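PDB 4UXD: 2-dehydro-3-deoxy-d-gluconate/2-dehydro-3-deoxy-phosphogluconate aldolase from Picrophilus torridus, which acts as an aldolase of the dihydrodipicolinate synthetase family, a four-chain assembly of beta/alpha-barrel subunits. Local coordinates for residues A[48-60]-A[228-240]. Sequence-based numbering, arbitrary orientation.
Sequences NILIKYLEGINVD and TNFSDGIVRLYHE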
ATOM      1  N   ASN A  48      37.793   6.132 -11.264  1.00 44.79           N
ATOM      2  CA  ASN A  48      38.433   6.799 -12.393  1.00 40.21           C
ATOM      3  C   ASN A  48      38.102   6.068 -13.694  1.00 33.54           C
ATOM      4  O   ASN A  48      37.800   6.680 -14.715  1.00 31.18           O
ATOM      5  CB  ASN A  48      39.948   6.872 -12.186  1.00 30.13           C
ATOM      6  CG  ASN A  48      40.593   7.961 -13.018  1.00 43.95           C
ATOM      7  OD1 ASN A  48      41.045   7.717 -14.137  1.00 42.94           O
ATOM      8  ND2 ASN A  48      40.638   9.174 -12.476  1.00 47.67           N
ATOM      9  N   ILE A  49      38.149   4.747 -13.644  1.00 30.08           N
ATOM     10  CA  ILE A  49      37.803   3.936 -14.794  1.00 35.98           C
ATOM     11  C   ILE A  49      36.411   4.303 -15.261  1.00 36.65           C
ATOM     12  O   ILE A  49      36.155   4.377 -16.457  1.00 38.47           O
ATOM     13  CB  ILE A  49      37.894   2.443 -14.453  1.00 38.81           C
ATOM     14  CG1 ILE A  49      39.375   2.047 -14.394  1.00 38.75           C
ATOM     15  CG2 ILE A  49      37.153   1.593 -15.480  1.00 31.46           C
ATOM     16  CD1 ILE A  49      39.670   0.772 -13.625  1.00 45.17           C
ATOM     17  N   LEU A  50      35.539   4.574 -14.291  1.00 41.36           N
ATOM     18  CA  LEU A  50      34.145   4.912 -14.539  1.00 42.33           C
ATOM     19  C   LEU A  50      33.981   6.310 -15.127  1.00 35.97           C
ATOM     20  O   LEU A  50      33.236   6.510 -16.100  1.00 31.23           O
ATOM     21  CB  LEU A  50      33.343   4.804 -13.237  1.00 42.31           C
ATOM     22  CG  LEU A  50      31.893   5.305 -13.307  1.00 42.66           C
ATOM     23  CD1 LEU A  50      31.136   4.584 -14.409  1.00 33.90           C
ATOM     24  CD2 LEU A  50      31.186   5.137 -11.967  1.00 37.36           C
ATOM     25  N   ILE A  51      34.647   7.275 -14.506  1.00 28.66           N
ATOM     26  CA  ILE A  51      34.663   8.648 -14.998  1.00 30.91           C
ATOM     27  C   ILE A  51      35.142   8.711 -16.445  1.00 37.86           C
ATOM     28  O   ILE A  51      34.654   9.514 -17.229  1.00 44.10           O
ATOM     29  CB  ILE A  51      35.574   9.536 -14.127  1.00 38.71           C
ATOM     30  CG1 ILE A  51      34.937   9.759 -12.761  1.00 33.69           C
ATOM     31  CG2 ILE A  51      35.827  10.889 -14.785  1.00 38.71           C
ATOM     32  CD1 ILE A  51      35.899  10.210 -11.712  1.00 36.00           C
ATOM     33  N   LYS A  52      36.110   7.871 -16.798  1.00 45.09           N
ATOM     34  CA  LYS A  52      36.672   7.909 -18.143  1.00 44.07           C
ATOM     35  C   LYS A  52      35.746   7.208 -19.134  1.00 41.62           C
ATOM     36  O   LYS A  52      35.719   7.558 -20.321  1.00 35.91           O
ATOM     37  CB  LYS A  52      38.071   7.283 -18.165  1.00 46.79           C
ATOM     38  CG  LYS A  52      39.137   8.090 -17.409  1.00 43.42           C
ATOM     39  CD  LYS A  52      39.227   9.538 -17.879  1.00 41.42           C
ATOM     40  CE  LYS A  52      40.591  10.159 -17.558  1.00 59.50           C
ATOM     41  NZ  LYS A  52      40.885  10.295 -16.100  1.00 65.21           N
ATOM     42  N   TYR A  53      34.981   6.227 -18.652  1.00 39.71           N
ATOM     43  CA  TYR A  53      33.905   5.643 -19.456  1.00 40.26           C
ATOM     44  C   TYR A  53      32.763   6.626 -19.707  1.00 40.89           C
ATOM     45  O   TYR A  53      32.190   6.668 -20.795  1.00 45.75           O
ATOM     46  CB  TYR A  53      33.333   4.406 -18.788  1.00 38.44           C
ATOM     47  CG  TYR A  53      32.148   3.854 -19.541  1.00 46.68           C
ATOM     48  CD1 TYR A  53      32.333   3.067 -20.672  1.00 35.28           C
ATOM     49  CD2 TYR A  53      30.839   4.127 -19.133  1.00 39.09           C
ATOM     50  CE1 TYR A  53      31.268   2.556 -21.372  1.00 37.58           C
ATOM     51  CE2 TYR A  53      29.754   3.613 -19.831  1.00 43.60           C
ATOM     52  CZ  TYR A  53      29.974   2.829 -20.958  1.00 45.59           C
ATOM     53  OH  TYR A  53      28.904   2.315 -21.673  1.00 33.29           O
ATOM     54  N   LEU A  54      32.422   7.408 -18.691  1.00 32.93           N
ATOM     55  CA  LEU A  54      31.320   8.343 -18.806  1.00 34.52           C
ATOM     56  C   LEU A  54      31.665   9.435 -19.790  1.00 33.06           C
ATOM     57  O   LEU A  54      30.822   9.841 -20.599  1.00 28.09           O
ATOM     58  CB  LEU A  54      30.967   8.935 -17.436  1.00 31.37           C
ATOM     59  CG  LEU A  54      30.174   7.967 -16.564  1.00 33.29           C
ATOM     60  CD1 LEU A  54      30.157   8.382 -15.106  1.00 34.57           C
ATOM     61  CD2 LEU A  54      28.748   7.850 -17.099  1.00 37.16           C
ATOM     62  N   GLU A  55      32.909   9.909 -19.721  1.00 33.96           N
ATOM     63  CA  GLU A  55      33.369  10.946 -20.631  1.00 30.26           C
ATOM     64  C   GLU A  55      33.346  10.423 -22.073  1.00 40.81           C
ATOM     65  O   GLU A  55      32.926  11.133 -22.999  1.00 27.38           O
ATOM     66  CB  GLU A  55      34.754  11.415 -20.222  1.00 25.83           C
ATOM     67  CG  GLU A  55      34.727  12.254 -18.948  1.00 41.70           C
ATOM     68  CD  GLU A  55      36.103  12.607 -18.392  1.00 45.44           C
ATOM     69  OE1 GLU A  55      37.132  12.127 -18.922  1.00 41.78           O
ATOM     70  OE2 GLU A  55      36.142  13.376 -17.408  1.00 42.80           O
ATOM     71  N   GLY A  56      33.755   9.164 -22.240  1.00 38.71           N
ATOM     72  CA  GLY A  56      33.794   8.514 -23.541  1.00 35.59           C
ATOM     73  C   GLY A  56      32.465   8.473 -24.286  1.00 42.63           C
ATOM     74  O   GLY A  56      32.419   8.780 -25.481  1.00 41.68           O
ATOM     75  N   ILE A  57      31.393   8.089 -23.595  1.00 34.62           N
ATOM     76  CA  ILE A  57      30.048   8.060 -24.187  1.00 28.55           C
ATOM     77  C   ILE A  57      29.332   9.403 -24.098  1.00 30.43           C
ATOM     78  O   ILE A  57      28.159   9.495 -24.421  1.00 40.82           O
ATOM     79  CB  ILE A  57      29.149   6.998 -23.517  1.00 38.67           C
ATOM     80  CG1 ILE A  57      28.908   7.346 -22.042  1.00 43.32           C
ATOM     81  CG2 ILE A  57      29.770   5.598 -23.675  1.00 42.79           C
ATOM     82  CD1 ILE A  57      28.019   6.369 -21.300  1.00 39.83           C
ATOM     83  N   ASN A  58      30.039  10.437 -23.658  1.00 31.97           N
ATOM     84  CA  ASN A  58      29.531  11.811 -23.664  1.00 31.98           C
ATOM     85  C   ASN A  58      28.204  12.046 -22.897  1.00 37.05           C
ATOM     86  O   ASN A  58      27.272  12.699 -23.403  1.00 39.77           O
ATOM     87  CB  ASN A  58      29.378  12.280 -25.112  1.00 29.51           C
ATOM     88  CG  ASN A  58      29.191  13.781 -25.224  1.00 35.15           C
ATOM     89  OD1 ASN A  58      29.775  14.550 -24.457  1.00 34.81           O
ATOM     90  ND2 ASN A  58      28.341  14.204 -26.160  1.00 37.10           N
ATOM     91  N   VAL A  59      28.113  11.536 -21.671  1.00 25.31           N
ATOM     92  CA  VAL A  59      27.051  11.986 -20.788  1.00 27.45           C
ATOM     93  C   VAL A  59      27.364  13.456 -20.524  1.00 31.25           C
ATOM     94  O   VAL A  59      28.509  13.880 -20.692  1.00 29.68           O
ATOM     95  CB  VAL A  59      26.960  11.167 -19.459  1.00 37.26           C
ATOM     96  CG1 VAL A  59      26.869   9.665 -19.738  1.00 29.77           C
ATOM     97  CG2 VAL A  59      28.132  11.467 -18.523  1.00 39.11           C
ATOM     98  N   ASP A  60      26.364  14.230 -20.114  1.00 30.80           N
ATOM     99  CA  ASP A  60      26.541  15.664 -19.897  1.00 24.73           C
ATOM    100  C   ASP A  60      26.816  16.025 -18.441  1.00 28.01           C
ATOM    101  O   ASP A  60      27.477  17.012 -18.163  1.00 28.67           O
ATOM    102  CB  ASP A  60      25.296  16.413 -20.375  1.00 31.77           C
ATOM    103  CG  ASP A  60      24.890  16.017 -21.767  1.00 35.25           C
ATOM    104  OD1 ASP A  60      25.455  16.576 -22.725  1.00 48.12           O
ATOM    105  OD2 ASP A  60      24.018  15.136 -21.907  1.00 26.93           O
ATOM    106  N   THR A 228      23.720   4.274 -17.780  1.00 17.07           N
ATOM    107  CA  THR A 228      24.857   4.930 -18.418  1.00 30.89           C
ATOM    108  C   THR A 228      26.184   4.581 -17.723  1.00 32.26           C
ATOM    109  O   THR A 228      27.247   4.890 -18.238  1.00 19.57           O
ATOM    110  CB  THR A 228      24.696   6.465 -18.457  1.00 26.58           C
ATOM    111  OG1 THR A 228      24.622   6.987 -17.123  1.00 23.57           O
ATOM    112  CG2 THR A 228      23.444   6.838 -19.219  1.00 29.30           C
ATOM    113  N   ASN A 229      26.116   3.923 -16.570  1.00 21.78           N
ATOM    114  CA  ASN A 229      27.315   3.486 -15.883  1.00 29.02           C
ATOM    115  C   ASN A 229      28.092   2.422 -16.674  1.00 35.94           C
ATOM    116  O   ASN A 229      29.259   2.164 -16.391  1.00 33.01           O
ATOM    117  CB  ASN A 229      26.959   2.937 -14.498  1.00 28.23           C
ATOM    118  CG  ASN A 229      26.730   4.023 -13.482  1.00 25.87           C
ATOM    119  OD1 ASN A 229      27.678   4.555 -12.907  1.00 20.58           O
ATOM    120  ND2 ASN A 229      25.463   4.362 -13.245  1.00 23.73           N
ATOM    121  N   PHE A 230      27.442   1.802 -17.655  1.00 34.62           N
ATOM    122  CA  PHE A 230      28.049   0.706 -18.401  1.00 30.04           C
ATOM    123  C   PHE A 230      27.369   0.472 -19.747  1.00 30.27           C
ATOM    124  O   PHE A 230      27.581  -0.547 -20.388  1.00 35.18           O
ATOM    125  CB  PHE A 230      28.002  -0.571 -17.568  1.00 39.84           C
ATOM    126  CG  PHE A 230      26.742  -0.719 -16.781  1.00 34.77           C
ATOM    127  CD1 PHE A 230      25.592  -1.193 -17.378  1.00 36.41           C
ATOM    128  CD2 PHE A 230      26.698  -0.348 -15.448  1.00 34.00           C
ATOM    129  CE1 PHE A 230      24.431  -1.309 -16.650  1.00 38.41           C
ATOM    130  CE2 PHE A 230      25.544  -0.464 -14.719  1.00 29.54           C
ATOM    131  CZ  PHE A 230      24.410  -0.944 -15.315  1.00 31.13           C
ATOM    132  N   SER A 231      26.569   1.435 -20.180  1.00 31.87           N
ATOM    133  CA  SER A 231      25.885   1.340 -21.457  1.00 31.03           C
ATOM    134  C   SER A 231      25.665   2.723 -22.057  1.00 38.39           C
ATOM    135  O   SER A 231      25.251   3.653 -21.363  1.00 37.04           O
ATOM    136  CB  SER A 231      24.556   0.616 -21.288  1.00 26.39           C
ATOM    137  OG  SER A 231      23.888   0.508 -22.523  1.00 24.50           O
ATOM    138  N   ASP A 232      25.961   2.855 -23.347  1.00 35.45           N
ATOM    139  CA  ASP A 232      25.773   4.113 -24.058  1.00 46.87           C
ATOM    140  C   ASP A 232      24.355   4.240 -24.653  1.00 44.98           C
ATOM    141  O   ASP A 232      24.012   5.275 -25.242  1.00 36.43           O
ATOM    142  CB  ASP A 232      26.813   4.238 -25.175  1.00 47.09           C
ATOM    143  CG  ASP A 232      26.640   3.169 -26.257  1.00 52.40           C
ATOM    144  OD1 ASP A 232      26.060   2.099 -25.960  1.00 49.78           O
ATOM    145  OD2 ASP A 232      27.082   3.395 -27.403  1.00 41.88           O
ATOM    146  N   GLY A 233      23.555   3.184 -24.506  1.00 36.70           N
ATOM    147  CA  GLY A 233      22.209   3.128 -25.065  1.00 37.84           C
ATOM    148  C   GLY A 233      21.379   4.381 -24.851  1.00 36.01           C
ATOM    149  O   GLY A 233      20.881   4.976 -25.803  1.00 35.79           O
ATOM    150  N   ILE A 234      21.244   4.794 -23.598  1.00 37.95           N
ATOM    151  CA  ILE A 234      20.508   6.006 -23.275  1.00 34.56           C
ATOM    152  C   ILE A 234      21.054   7.236 -23.987  1.00 30.86           C
ATOM    153  O   ILE A 234      20.281   8.112 -24.363  1.00 33.95           O
ATOM    154  CB  ILE A 234      20.508   6.266 -21.753  1.00 37.34           C
ATOM    155  CG1 ILE A 234      19.444   5.402 -21.078  1.00 30.58           C
ATOM    156  CG2 ILE A 234      20.263   7.755 -21.420  1.00 25.58           C
ATOM    157  CD1 ILE A 234      18.014   5.767 -21.438  1.00 39.00           C
ATOM    158  N   VAL A 235      22.367   7.326 -24.173  1.00 28.54           N
ATOM    159  CA  VAL A 235      22.936   8.541 -24.766  1.00 37.34           C
ATOM    160  C   VAL A 235      22.722   8.613 -26.288  1.00 40.87           C
ATOM    161  O   VAL A 235      22.407   9.688 -26.822  1.00 30.24           O
ATOM    162  CB  VAL A 235      24.428   8.669 -24.458  1.00 35.58           C
ATOM    163  CG1 VAL A 235      25.004   9.941 -25.102  1.00 39.99           C
ATOM    164  CG2 VAL A 235      24.637   8.699 -22.963  1.00 28.61           C
ATOM    165  N   ARG A 236      22.901   7.486 -26.976  1.00 34.62           N
ATOM    166  CA  ARG A 236      22.533   7.384 -28.387  1.00 38.06           C
ATOM    167  C   ARG A 236      21.089   7.836 -28.562  1.00 38.14           C
ATOM    168  O   ARG A 236      20.797   8.694 -29.390  1.00 40.74           O
ATOM    169  CB  ARG A 236      22.706   5.950 -28.915  1.00 36.95           C
ATOM    170  CG  ARG A 236      24.141   5.430 -28.830  1.00 40.33           C
ATOM    171  CD  ARG A 236      24.354   4.138 -29.608  1.00 27.69           C
ATOM    172  NE  ARG A 236      23.959   2.956 -28.854  1.00 30.72           N
ATOM    173  CZ  ARG A 236      22.878   2.212 -29.085  1.00 41.11           C
ATOM    174  NH1 ARG A 236      22.035   2.504 -30.074  1.00 34.54           N
ATOM    175  NH2 ARG A 236      22.640   1.153 -28.313  1.00 37.80           N
ATOM    176  N   LEU A 237      20.202   7.262 -27.754  1.00 37.96           N
ATOM    177  CA  LEU A 237      18.780   7.587 -27.786  1.00 36.92           C
ATOM    178  C   LEU A 237      18.529   9.085 -27.790  1.00 34.03           C
ATOM    179  O   LEU A 237      17.837   9.602 -28.669  1.00 41.27           O
ATOM    180  CB  LEU A 237      18.072   6.953 -26.591  1.00 29.55           C
ATOM    181  CG  LEU A 237      16.558   7.129 -26.502  1.00 34.31           C
ATOM    182  CD1 LEU A 237      15.991   6.014 -25.663  1.00 33.76           C
ATOM    183  CD2 LEU A 237      16.130   8.478 -25.916  1.00 31.85           C
ATOM    184  N   TYR A 238      19.089   9.779 -26.807  1.00 36.45           N
ATOM    185  CA  TYR A 238      18.890  11.222 -26.653  1.00 36.25           C
ATOM    186  C   TYR A 238      19.370  12.019 -27.866  1.00 41.71           C
ATOM    187  O   TYR A 238      18.751  13.017 -28.235  1.00 42.17           O
ATOM    188  CB  TYR A 238      19.608  11.722 -25.397  1.00 34.70           C
ATOM    189  CG  TYR A 238      19.519  13.217 -25.179  1.00 34.17           C
ATOM    190  CD1 TYR A 238      20.447  14.082 -25.751  1.00 37.98           C
ATOM    191  CD2 TYR A 238      18.511  13.763 -24.402  1.00 34.80           C
ATOM    192  CE1 TYR A 238      20.365  15.446 -25.560  1.00 44.25           C
ATOM    193  CE2 TYR A 238      18.424  15.129 -24.197  1.00 47.16           C
ATOM    194  CZ  TYR A 238      19.354  15.968 -24.779  1.00 51.18           C
ATOM    195  OH  TYR A 238      19.272  17.329 -24.579  1.00 49.64           O
ATOM    196  N   HIS A 239      20.470  11.588 -28.478  1.00 40.58           N
ATOM    197  CA  HIS A 239      21.035  12.327 -29.604  1.00 49.32           C
ATOM    198  C   HIS A 239      20.315  11.981 -30.901  1.00 52.20           C
ATOM    199  O   HIS A 239      20.149  12.831 -31.776  1.00 63.89           O
ATOM    200  CB  HIS A 239      22.538  12.062 -29.722  1.00 38.84           C
ATOM    201  CG  HIS A 239      23.344  12.774 -28.683  1.00 40.81           C
ATOM    202  ND1 HIS A 239      24.190  13.822 -28.985  1.00 51.53           N
ATOM    203  CD2 HIS A 239      23.407  12.616 -27.342  1.00 41.94           C
ATOM    204  CE1 HIS A 239      24.745  14.266 -27.875  1.00 55.08           C
ATOM    205  NE2 HIS A 239      24.290  13.553 -26.861  1.00 46.89           N
ATOM    206  N   GLU A 240      19.866  10.739 -31.012  1.00 47.29           N
ATOM    207  CA  GLU A 240      19.123  10.301 -32.180  1.00 51.69           C
ATOM    208  C   GLU A 240      17.757  10.973 -32.241  1.00 60.18           C
ATOM    209  O   GLU A 240      17.279  11.324 -33.323  1.00 66.53           O
ATOM    210  CB  GLU A 240      18.968   8.782 -32.161  1.00 50.22           C
ATOM    211  CG  GLU A 240      20.203   8.035 -32.619  1.00 61.90           C
ATOM    212  CD  GLU A 240      20.473   8.204 -34.103  1.00 78.36           C
ATOM    213  OE1 GLU A 240      19.524   8.550 -34.846  1.00 74.27           O
ATOM    214  OE2 GLU A 240      21.637   7.994 -34.520  1.00 74.92           O
TER
HETATM  215  O   HOH W   1      24.526  13.571 -23.824  1.00 26.42           O
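Tyr53 reaches the 228-231 backbone with its ring, the carbonyl O of Thr228 meeting the edge in plane, 3.2 Å from CE2. CG stands anti to the backbone N (chi1 175°), which carries the ring off helix 44-56 and sets OH beside the peptide joining Phe230 to Ser231; OH lies 2.9 Å from Ser231 N, though the geometry is not that of a hydrogen bond. The same Thr228 O is also approached by methyls, Leu54 CD2 and Ile57 CD1, each at 3.5 Å. Beyond the helix end, Ile57 turns CG2 against Asp232 CB (3.6 Å), while Val235 presses CG1 onto Ile57 O at 3.3 Å and sets CG2 against Val59 CG1. In the parallel beta/alpha barrel, this joins helix 44-56 and the turn into strand 61-63 to the segment between the last strand, 222-224, and helix 233-240. One water bridges Asn58 O, Asp60 OD2 and His239 NE2, in the imidazole plane. Farther out, Ser231 OG accepts a weak capping bond from Gly233 N, and Arg236 forms salt bridges to Asp232 through NE and Asp255 through NH2. Asn229 OD1, facing the Leu50 methyls, accepts from Ile33 N; its ND2 donates to the carbonyls of Gly226 and Pro31.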